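PDB 1RZ3: Rbstp0775 protein from Geobacillus stearothermophilus, which is of unknown function but probably acts as a P-loop kinase of the uridine kinase family, binding ATP and transferring its phosphate. Local coordinates for residues Leu23-Asp28 with Met127-Gly132; Trp76-Tyr81 with Ile173-Lys178; Phe146-Asp151 with Ala193-Asp198. All blocks are in the same frame, centred on the assembly; numbering follows the deposited sequence.

Contact 1: residues Leu23-Asp28 with Met127-Gly132; sequences LVLGID and MIMIEG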
loop_
_atom_site.group_PDB
_atom_site.type_symbol
_atom_site.label_atom_id
_atom_site.label_comp_id
_atom_site.label_asym_id
_atom_site.label_seq_id
_atom_site.Cartn_x
_atom_site.Cartn_y
_atom_site.Cartn_z
ATOM N N LEU A 23 5.708 -2.790 14.194
ATOM C CA LEU A 23 4.906 -3.766 13.470
ATOM C C LEU A 23 4.534 -3.118 12.135
ATOM O O LEU A 23 3.932 -2.046 12.108
ATOM C CB LEU A 23 3.643 -4.109 14.261
ATOM C CG LEU A 23 2.744 -5.211 13.689
ATOM C CD1 LEU A 23 3.515 -6.529 13.629
ATOM C CD2 LEU A 23 1.513 -5.359 14.563
ATOM N N VAL A 24 4.912 -3.755 11.031
ATOM C CA VAL A 24 4.611 -3.223 9.708
ATOM C C VAL A 24 3.377 -3.908 9.117
ATOM O O VAL A 24 3.376 -5.116 8.880
ATOM C CB VAL A 24 5.827 -3.391 8.768
ATOM C CG1 VAL A 24 5.520 -2.819 7.397
ATOM C CG2 VAL A 24 7.042 -2.692 9.380
ATOM N N LEU A 25 2.334 -3.117 8.886
ATOM C CA LEU A 25 1.067 -3.616 8.363
ATOM C C LEU A 25 0.861 -3.170 6.926
ATOM O O LEU A 25 1.290 -2.090 6.531
ATOM C CB LEU A 25 -0.092 -3.076 9.198
ATOM C CG LEU A 25 0.084 -3.059 10.716
ATOM C CD1 LEU A 25 -1.003 -2.186 11.347
ATOM C CD2 LEU A 25 0.028 -4.481 11.250
ATOM N N GLY A 26 0.193 -4.006 6.148
ATOM C CA GLY A 26 -0.065 -3.647 4.773
ATOM C C GLY A 26 -1.534 -3.830 4.453
ATOM O O GLY A 26 -2.163 -4.788 4.907
ATOM N N ILE A 27 -2.090 -2.887 3.703
ATOM C CA ILE A 27 -3.475 -2.970 3.275
ATOM C C ILE A 27 -3.387 -3.025 1.754
ATOM O O ILE A 27 -3.186 -2.013 1.088
ATOM C CB ILE A 27 -4.297 -1.745 3.722
ATOM C CG1 ILE A 27 -4.334 -1.677 5.254
ATOM C CG2 ILE A 27 -5.715 -1.849 3.177
ATOM C CD1 ILE A 27 -5.203 -0.556 5.802
ATOM N N ASP A 28 -3.505 -4.238 1.227
ATOM C CA ASP A 28 -3.409 -4.500 -0.201
ATOM C C ASP A 28 -4.805 -4.592 -0.810
ATOM O O ASP A 28 -5.716 -5.172 -0.230
ATOM C CB ASP A 28 -2.631 -5.806 -0.393
ATOM C CG ASP A 28 -2.262 -6.086 -1.839
ATOM O OD1 ASP A 28 -2.091 -5.136 -2.634
ATOM O OD2 ASP A 28 -2.113 -7.280 -2.170
HETATM N N MSE A 127 3.478 1.064 15.175
HETATM C CA MSE A 127 3.128 0.381 13.937
HETATM C C MSE A 127 3.258 1.306 12.741
HETATM O O MSE A 127 3.052 2.513 12.850
HETATM C CB MSE A 127 1.679 -0.120 13.988
HETATM C CG MSE A 127 1.309 -0.913 15.226
HETATM SE SE MSE A 127 -0.472 -1.714 15.076
HETATM C CE MSE A 127 -0.447 -2.774 16.699
ATOM N N ILE A 128 3.594 0.722 11.596
ATOM C CA ILE A 128 3.717 1.462 10.353
ATOM C C ILE A 128 2.669 0.836 9.448
ATOM O O ILE A 128 2.655 -0.383 9.262
ATOM C CB ILE A 128 5.104 1.268 9.691
ATOM C CG1 ILE A 128 6.218 1.677 10.663
ATOM C CG2 ILE A 128 5.171 2.075 8.386
ATOM C CD1 ILE A 128 6.089 3.083 11.186
HETATM N N MSE A 129 1.783 1.653 8.896
HETATM C CA MSE A 129 0.747 1.126 8.021
HETATM C C MSE A 129 0.923 1.631 6.599
HETATM O O MSE A 129 1.037 2.833 6.363
HETATM C CB MSE A 129 -0.636 1.510 8.535
HETATM C CG MSE A 129 -1.752 0.828 7.775
HETATM SE SE MSE A 129 -3.456 1.364 8.445
HETATM C CE MSE A 129 -3.450 0.384 10.111
ATOM N N ILE A 130 0.946 0.697 5.657
ATOM C CA ILE A 130 1.122 1.013 4.248
ATOM C C ILE A 130 -0.062 0.478 3.449
ATOM O O ILE A 130 -0.407 -0.700 3.559
ATOM C CB ILE A 130 2.426 0.372 3.715
ATOM C CG1 ILE A 130 3.610 0.853 4.562
ATOM C CG2 ILE A 130 2.626 0.718 2.243
ATOM C CD1 ILE A 130 4.924 0.191 4.228
ATOM N N GLU A 131 -0.695 1.344 2.659
ATOM C CA GLU A 131 -1.824 0.925 1.838
ATOM C C GLU A 131 -1.548 1.261 0.381
ATOM O O GLU A 131 -0.963 2.300 0.078
ATOM C CB GLU A 131 -3.121 1.611 2.301
ATOM C CG GLU A 131 -3.153 3.130 2.157
ATOM C CD GLU A 131 -3.697 3.598 0.814
ATOM O OE1 GLU A 131 -4.013 2.744 -0.045
ATOM O OE2 GLU A 131 -3.811 4.828 0.622
ATOM N N GLY A 132 -1.957 0.370 -0.516
ATOM C CA GLY A 132 -1.746 0.608 -1.933
ATOM C C GLY A 132 -2.038 -0.617 -2.765
ATOM O O GLY A 132 -2.365 -1.676 -2.233
#
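The peptide planes of Leu23-Asp28 and Met127-Gly132 are joined in a parallel ladder, with Leu23, Leu25, Ile27, Met127, Met129 and Glu131 on one face of the sheet and Val24, Asp28, Ile128 and Ile130 on the other. Five N-H...O bonds join the strands, from Ile128 N to Leu23 O (2.8 Å) through to Gly132 N with Ile27 O (3.1 Å). Both methionines are selenomethionines. Met127, extended beyond CG, runs beside Leu23 and brings CE 3.9 Å from Leu23 CD2. Leu25 CD1 lies 3.8 Å from both Met127 SE and Met129 CE, touching both selenomethionines. Met129 turns at its last torsion (chi3 -73°), which places CE beside Leu25, while its SE rests 3.7 Å from Ile27 CD1. Asp28 OD1 and Gly132 O, 3.5 Å apart, are two acceptors; OD1 takes its hydrogen bond from Leu135 N, and OD2 bonds with Tyr183 OH. Glu131 OE2 is hydrogen-bonded to His57 ND1 and Thr36 OG1. The apolar side chains thus give way, at the C-terminal ends of the strands, to two carboxylates on different faces, each with polar partners, consistent with an ATP site there, beside the probable P-loop.

Contact 2: residues Trp76-Tyr81 with Ile173-Lys178; sequences WFEYYY and INRYWK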
loop_
_atom_site.group_PDB
_atom_site.type_symbol
_atom_site.label_atom_id
_atom_site.label_comp_id
_atom_site.label_asym_id
_atom_site.label_seq_id
_atom_site.Cartn_x
_atom_site.Cartn_y
_atom_site.Cartn_z
ATOM N N TRP A 76 -1.091 -2.204 -19.232
ATOM C CA TRP A 76 -1.051 -3.042 -18.037
ATOM C C TRP A 76 0.374 -3.092 -17.500
ATOM O O TRP A 76 0.603 -3.081 -16.287
ATOM C CB TRP A 76 -1.527 -4.470 -18.334
ATOM C CG TRP A 76 -0.515 -5.322 -19.060
ATOM C CD1 TRP A 76 -0.400 -5.492 -20.413
ATOM C CD2 TRP A 76 0.535 -6.100 -18.468
ATOM N NE1 TRP A 76 0.656 -6.328 -20.697
ATOM C CE2 TRP A 76 1.248 -6.714 -19.523
ATOM C CE3 TRP A 76 0.945 -6.336 -17.146
ATOM C CZ2 TRP A 76 2.349 -7.553 -19.299
ATOM C CZ3 TRP A 76 2.046 -7.173 -16.924
ATOM C CH2 TRP A 76 2.731 -7.769 -17.998
ATOM N N PHE A 77 1.329 -3.142 -18.422
ATOM C CA PHE A 77 2.743 -3.205 -18.081
ATOM C C PHE A 77 3.219 -1.890 -17.465
ATOM O O PHE A 77 4.031 -1.890 -16.539
ATOM C CB PHE A 77 3.560 -3.514 -19.338
ATOM C CG PHE A 77 5.010 -3.792 -19.072
ATOM C CD1 PHE A 77 5.454 -5.091 -18.858
ATOM C CD2 PHE A 77 5.931 -2.752 -19.029
ATOM C CE1 PHE A 77 6.800 -5.356 -18.606
ATOM C CE2 PHE A 77 7.280 -3.006 -18.776
ATOM C CZ PHE A 77 7.715 -4.312 -18.564
ATOM N N GLU A 78 2.723 -0.775 -17.995
ATOM C CA GLU A 78 3.093 0.546 -17.494
ATOM C C GLU A 78 2.600 0.695 -16.057
ATOM O O GLU A 78 3.314 1.180 -15.177
ATOM C CB GLU A 78 2.454 1.649 -18.346
ATOM C CG GLU A 78 2.794 1.601 -19.828
ATOM C CD GLU A 78 2.272 2.807 -20.584
ATOM O OE1 GLU A 78 1.102 3.181 -20.379
ATOM O OE2 GLU A 78 3.032 3.381 -21.393
ATOM N N TYR A 79 1.361 0.274 -15.837
ATOM C CA TYR A 79 0.732 0.364 -14.528
ATOM C C TYR A 79 1.368 -0.559 -13.487
ATOM O O TYR A 79 1.639 -0.139 -12.360
ATOM C CB TYR A 79 -0.764 0.063 -14.676
ATOM C CG TYR A 79 -1.579 0.122 -13.396
ATOM C CD1 TYR A 79 -1.363 1.117 -12.445
ATOM C CD2 TYR A 79 -2.613 -0.790 -13.171
ATOM C CE1 TYR A 79 -2.163 1.205 -11.298
ATOM C CE2 TYR A 79 -3.413 -0.708 -12.036
ATOM C CZ TYR A 79 -3.185 0.288 -11.107
ATOM O OH TYR A 79 -3.995 0.370 -10.000
ATOM N N TYR A 80 1.634 -1.804 -13.862
ATOM C CA TYR A 80 2.206 -2.749 -12.912
ATOM C C TYR A 80 3.716 -2.650 -12.690
ATOM O O TYR A 80 4.191 -2.780 -11.558
ATOM C CB TYR A 80 1.873 -4.188 -13.320
ATOM C CG TYR A 80 2.230 -5.203 -12.253
ATOM C CD1 TYR A 80 1.415 -5.380 -11.133
ATOM C CD2 TYR A 80 3.414 -5.939 -12.330
ATOM C CE1 TYR A 80 1.769 -6.255 -10.115
ATOM C CE2 TYR A 80 3.780 -6.818 -11.317
ATOM C CZ TYR A 80 2.954 -6.971 -10.211
ATOM O OH TYR A 80 3.313 -7.830 -9.202
ATOM N N TYR A 81 4.471 -2.419 -13.760
ATOM C CA TYR A 81 5.931 -2.373 -13.657
ATOM C C TYR A 81 6.623 -1.017 -13.694
ATOM O O TYR A 81 7.706 -0.862 -13.129
ATOM C CB TYR A 81 6.549 -3.247 -14.752
ATOM C CG TYR A 81 6.497 -4.727 -14.470
ATOM C CD1 TYR A 81 7.214 -5.273 -13.408
ATOM C CD2 TYR A 81 5.741 -5.583 -15.269
ATOM C CE1 TYR A 81 7.184 -6.637 -13.145
ATOM C CE2 TYR A 81 5.705 -6.954 -15.019
ATOM C CZ TYR A 81 6.431 -7.470 -13.953
ATOM O OH TYR A 81 6.404 -8.815 -13.685
ATOM N N ILE A 173 -9.861 -1.345 -19.283
ATOM C CA ILE A 173 -9.523 -2.759 -19.373
ATOM C C ILE A 173 -8.031 -2.933 -19.649
ATOM O O ILE A 173 -7.348 -3.724 -18.992
ATOM C CB ILE A 173 -10.314 -3.443 -20.513
ATOM C CG1 ILE A 173 -11.791 -3.527 -20.134
ATOM C CG2 ILE A 173 -9.734 -4.830 -20.802
ATOM C CD1 ILE A 173 -12.662 -4.124 -21.217
ATOM N N ASN A 174 -7.538 -2.185 -20.628
ATOM C CA ASN A 174 -6.140 -2.245 -21.021
ATOM C C ASN A 174 -5.182 -1.987 -19.874
ATOM O O ASN A 174 -4.214 -2.723 -19.687
ATOM C CB ASN A 174 -5.854 -1.226 -22.126
ATOM C CG ASN A 174 -6.533 -1.574 -23.428
ATOM O OD1 ASN A 174 -7.158 -2.626 -23.548
ATOM N ND2 ASN A 174 -6.413 -0.693 -24.414
ATOM N N ARG A 175 -5.453 -0.942 -19.102
ATOM C CA ARG A 175 -4.561 -0.590 -18.012
ATOM C C ARG A 175 -4.853 -1.268 -16.681
ATOM O O ARG A 175 -4.017 -2.005 -16.163
ATOM C CB ARG A 175 -4.547 0.930 -17.818
ATOM C CG ARG A 175 -3.384 1.423 -16.964
ATOM C CD ARG A 175 -3.381 2.941 -16.827
ATOM N NE ARG A 175 -2.132 3.419 -16.246
ATOM C CZ ARG A 175 -0.991 3.540 -16.917
ATOM N NH1 ARG A 175 -0.932 3.228 -18.204
ATOM N NH2 ARG A 175 0.100 3.956 -16.292
ATOM N N TYR A 176 -6.043 -1.037 -16.141
ATOM C CA TYR A 176 -6.408 -1.586 -14.839
ATOM C C TYR A 176 -6.756 -3.066 -14.764
ATOM O O TYR A 176 -6.115 -3.817 -14.025
ATOM C CB TYR A 176 -7.541 -0.743 -14.253
ATOM C CG TYR A 176 -7.096 0.675 -13.999
ATOM C CD1 TYR A 176 -6.331 0.990 -12.875
ATOM C CD2 TYR A 176 -7.363 1.687 -14.921
ATOM C CE1 TYR A 176 -5.834 2.275 -12.681
ATOM C CE2 TYR A 176 -6.869 2.976 -14.735
ATOM C CZ TYR A 176 -6.104 3.261 -13.612
ATOM O OH TYR A 176 -5.603 4.528 -13.421
ATOM N N TRP A 177 -7.760 -3.488 -15.522
ATOM C CA TRP A 177 -8.181 -4.883 -15.503
ATOM C C TRP A 177 -7.055 -5.872 -15.815
ATOM O O TRP A 177 -6.874 -6.850 -15.095
ATOM C CB TRP A 177 -9.361 -5.083 -16.465
ATOM C CG TRP A 177 -9.756 -6.516 -16.670
ATOM C CD1 TRP A 177 -9.202 -7.402 -17.551
ATOM C CD2 TRP A 177 -10.774 -7.239 -15.962
ATOM N NE1 TRP A 177 -9.811 -8.630 -17.436
ATOM C CE2 TRP A 177 -10.778 -8.559 -16.468
ATOM C CE3 TRP A 177 -11.680 -6.900 -14.948
ATOM C CZ2 TRP A 177 -11.656 -9.544 -15.994
ATOM C CZ3 TRP A 177 -12.554 -7.879 -14.476
ATOM C CH2 TRP A 177 -12.533 -9.186 -15.001
ATOM N N LYS A 178 -6.288 -5.620 -16.874
ATOM C CA LYS A 178 -5.208 -6.532 -17.234
ATOM C C LYS A 178 -4.078 -6.567 -16.202
ATOM O O LYS A 178 -3.517 -7.627 -15.933
ATOM C CB LYS A 178 -4.660 -6.184 -18.625
ATOM C CG LYS A 178 -5.643 -6.517 -19.747
ATOM C CD LYS A 178 -5.194 -5.965 -21.108
ATOM C CE LYS A 178 -3.888 -6.575 -21.586
ATOM N NZ LYS A 178 -3.482 -5.983 -22.904
#
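Arg175 CG is anti to its backbone N (chi1 -165°), which sets it 3.7 Å from Tyr79 CB; Tyr79 CG is likewise anti to its own N (chi1 -180°). The arginine chain continues extended to NE, running past Tyr79 so that Tyr79 CB sits over one face of the guanidinium, toward its rim. At the edge of that group, in its plane, Arg175 NH1 makes a salt-bridging hydrogen bond of 3.0 Å to Glu78 OE1, reaching the oxygen on its anti side. Further partners fix the guanidinium's rotation: NH1 also bridges to Glu75, and NH2 bonds to Arg68 O. Glu78 OE2 bonds to Thr71 OG1. One residue after Arg175, the edge of Tyr176 points at the face of Tyr79 in a T-shaped pair with centroids 4.8 Å apart and planes at 65°; Tyr176 CD1 comes 3.5 Å from Tyr79 CE2. Farther round the helices, Trp76 CB touches Lys178 CB at 3.6 Å, and the side chains of Trp76 and Lys178 cross at about a right angle, with Lys178 CE 3.8 Å from Trp76 CD1. Lys178 NZ ends in a salt bridge to Glu74. With segment axes 7.8 Å apart at closest approach, this is helix-on-helix packing in a P-loop kinase fold: the short helix 75-82, which lies in the sequence between strands 53-57 and 127-132, rests on the long helix 169-187.

Contact 3: residues Phe146-Asp151 with Ala193-Asp198; sequences FVVYLD and ADVVFD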
loop_
_atom_site.group_PDB
_atom_site.type_symbol
_atom_site.label_atom_id
_atom_site.label_comp_id
_atom_site.label_asym_id
_atom_site.label_seq_id
_atom_site.Cartn_x
_atom_site.Cartn_y
_atom_site.Cartn_z
ATOM N N PHE A 146 2.233 -8.149 8.609
ATOM C CA PHE A 146 0.829 -8.512 8.502
ATOM C C PHE A 146 0.232 -7.807 7.297
ATOM O O PHE A 146 0.417 -6.602 7.129
ATOM C CB PHE A 146 0.122 -8.058 9.780
ATOM C CG PHE A 146 -1.360 -8.313 9.794
ATOM C CD1 PHE A 146 -1.862 -9.583 10.070
ATOM C CD2 PHE A 146 -2.255 -7.275 9.568
ATOM C CE1 PHE A 146 -3.231 -9.813 10.123
ATOM C CE2 PHE A 146 -3.631 -7.494 9.619
ATOM C CZ PHE A 146 -4.119 -8.768 9.899
ATOM N N VAL A 147 -0.475 -8.555 6.458
ATOM C CA VAL A 147 -1.094 -7.965 5.280
ATOM C C VAL A 147 -2.564 -8.337 5.206
ATOM O O VAL A 147 -2.930 -9.508 5.362
ATOM C CB VAL A 147 -0.420 -8.434 3.970
ATOM C CG1 VAL A 147 -1.178 -7.869 2.761
ATOM C CG2 VAL A 147 1.037 -7.974 3.934
ATOM N N VAL A 148 -3.397 -7.326 4.991
ATOM C CA VAL A 148 -4.833 -7.523 4.839
ATOM C C VAL A 148 -5.111 -7.281 3.364
ATOM O O VAL A 148 -4.664 -6.278 2.814
ATOM C CB VAL A 148 -5.662 -6.480 5.616
ATOM C CG1 VAL A 148 -7.154 -6.777 5.446
ATOM C CG2 VAL A 148 -5.280 -6.475 7.069
ATOM N N TYR A 149 -5.818 -8.197 2.712
ATOM C CA TYR A 149 -6.151 -7.979 1.311
ATOM C C TYR A 149 -7.620 -7.585 1.297
ATOM O O TYR A 149 -8.465 -8.308 1.822
ATOM C CB TYR A 149 -5.953 -9.241 0.468
ATOM C CG TYR A 149 -6.303 -9.015 -0.992
ATOM C CD1 TYR A 149 -5.363 -8.502 -1.881
ATOM C CD2 TYR A 149 -7.591 -9.268 -1.468
ATOM C CE1 TYR A 149 -5.694 -8.245 -3.216
ATOM C CE2 TYR A 149 -7.936 -9.016 -2.798
ATOM C CZ TYR A 149 -6.982 -8.505 -3.664
ATOM O OH TYR A 149 -7.308 -8.262 -4.981
ATOM N N LEU A 150 -7.910 -6.431 0.711
ATOM C CA LEU A 150 -9.274 -5.920 0.630
ATOM C C LEU A 150 -9.913 -6.462 -0.638
ATOM O O LEU A 150 -9.651 -5.962 -1.727
ATOM C CB LEU A 150 -9.241 -4.390 0.580
ATOM C CG LEU A 150 -10.325 -3.646 1.355
ATOM C CD1 LEU A 150 -10.241 -4.061 2.817
ATOM C CD2 LEU A 150 -10.138 -2.142 1.215
ATOM N N ASP A 151 -10.751 -7.483 -0.499
ATOM C CA ASP A 151 -11.396 -8.092 -1.655
ATOM C C ASP A 151 -12.737 -7.439 -1.984
ATOM O O ASP A 151 -13.660 -7.439 -1.169
ATOM C CB ASP A 151 -11.574 -9.591 -1.411
ATOM C CG ASP A 151 -11.978 -10.341 -2.663
ATOM O OD1 ASP A 151 -11.647 -9.868 -3.770
ATOM O OD2 ASP A 151 -12.613 -11.409 -2.537
ATOM N N ALA A 193 -2.314 -13.239 1.541
ATOM C CA ALA A 193 -2.746 -12.373 2.633
ATOM C C ALA A 193 -2.928 -13.076 3.974
ATOM O O ALA A 193 -3.344 -14.233 4.041
ATOM C CB ALA A 193 -4.049 -11.647 2.239
ATOM N N ASP A 194 -2.615 -12.365 5.052
ATOM C CA ASP A 194 -2.786 -12.923 6.384
ATOM C C ASP A 194 -4.273 -12.925 6.721
ATOM O O ASP A 194 -4.777 -13.840 7.375
ATOM C CB ASP A 194 -1.974 -12.103 7.383
ATOM C CG ASP A 194 -0.491 -12.191 7.101
ATOM O OD1 ASP A 194 0.048 -13.315 7.202
ATOM O OD2 ASP A 194 0.128 -11.163 6.749
ATOM N N VAL A 195 -4.972 -11.901 6.245
ATOM C CA VAL A 195 -6.409 -11.776 6.450
ATOM C C VAL A 195 -7.010 -11.189 5.177
ATOM O O VAL A 195 -6.402 -10.332 4.528
ATOM C CB VAL A 195 -6.753 -10.833 7.634
ATOM C CG1 VAL A 195 -8.249 -10.488 7.616
ATOM C CG2 VAL A 195 -6.405 -11.506 8.957
ATOM N N VAL A 196 -8.192 -11.672 4.813
ATOM C CA VAL A 196 -8.886 -11.173 3.635
ATOM C C VAL A 196 -10.147 -10.480 4.128
ATOM O O VAL A 196 -11.024 -11.114 4.718
ATOM C CB VAL A 196 -9.281 -12.309 2.672
ATOM C CG1 VAL A 196 -10.119 -11.743 1.517
ATOM C CG2 VAL A 196 -8.031 -12.986 2.136
ATOM N N PHE A 197 -10.206 -9.173 3.905
ATOM C CA PHE A 197 -11.338 -8.350 4.308
ATOM C C PHE A 197 -12.285 -8.391 3.113
ATOM O O PHE A 197 -12.045 -7.733 2.100
ATOM C CB PHE A 197 -10.862 -6.914 4.559
ATOM C CG PHE A 197 -11.780 -6.101 5.434
ATOM C CD1 PHE A 197 -11.843 -6.335 6.805
ATOM C CD2 PHE A 197 -12.560 -5.082 4.892
ATOM C CE1 PHE A 197 -12.670 -5.562 7.626
ATOM C CE2 PHE A 197 -13.391 -4.303 5.704
ATOM C CZ PHE A 197 -13.444 -4.545 7.074
ATOM N N ASP A 198 -13.349 -9.181 3.229
ATOM C CA ASP A 198 -14.308 -9.322 2.140
ATOM C C ASP A 198 -15.474 -8.341 2.240
ATOM O O ASP A 198 -15.612 -7.504 1.322
ATOM C CB ASP A 198 -14.838 -10.759 2.104
ATOM C CG ASP A 198 -15.602 -11.064 0.831
ATOM O OD1 ASP A 198 -16.638 -10.409 0.587
ATOM O OD2 ASP A 198 -15.162 -11.956 0.074
#
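Phe146 CG is anti to the backbone N (chi1 177°), and the ring beyond it meets Asp194 and Val195. Its CB packs against Leu25 of the neighbouring strand 23-29; CD1 meets Asp194 CB at 3.7 Å, CE1 lies near both Asp194 CB and Val195 CG2, and CZ finishes 3.7 Å from Val195 CG2. An alanine here would remove the ring and would probably leave a gap beside Asp194 CB and Val195 CG2, where the edge strand begins. The Asp194 carboxylate, its plane 12° from that of the ring, accepts a hydrogen bond from Val147 N through the anti lone pair of OD2 (2.7 Å), standing in for a main-chain carbonyl before the strand proper starts. Val147 O is gripped twice in return, by Asp194 N at 2.9 Å and by Val195 N at 3.3 Å. Regular parallel pairing follows, adding 195-197 as the outermost strand of a five-stranded sheet ordered 2-3-1-4-5, the order characteristic of P-loop kinases. Tyr149 CB closes on Ala193 CB at 3.5 Å on one face. On the other, Val148 and Phe197 lie side by side, pointing the same way, with Val148 CG1 3.8 Å from Phe197 CB. Beyond the ladder, Asp151 OD2 and Asp198 OD2 stand 3.7 Å apart, like charges whose repulsion may be eased by solvent near the exposed Asp198.

In the fold
From the N terminus, helix 3-15 leads into strand 23-29, whose contact 1 partner, strand 127-132, arrives only after 98 intervening residues, including the helix segment 76-81. That segment waits for 173-178, so contact 2 opens inside the loop closed by contact 1 and the two cross. Contact 3, joining strands 146-150 and 195-197, opens after contact 1 has closed and ends after contact 2 has closed; contacts 2 and 3 therefore cross as well, while 1 and 3 are in series. Contacts 1 and 3 share one sheet, where Asp28 O and Leu150 N, 2.7 Å apart, probably hydrogen-bond. Contact 2 lies off that sheet, its centre about 23 Å from that of contact 1, and ties helix 75-82 to helix 169-187.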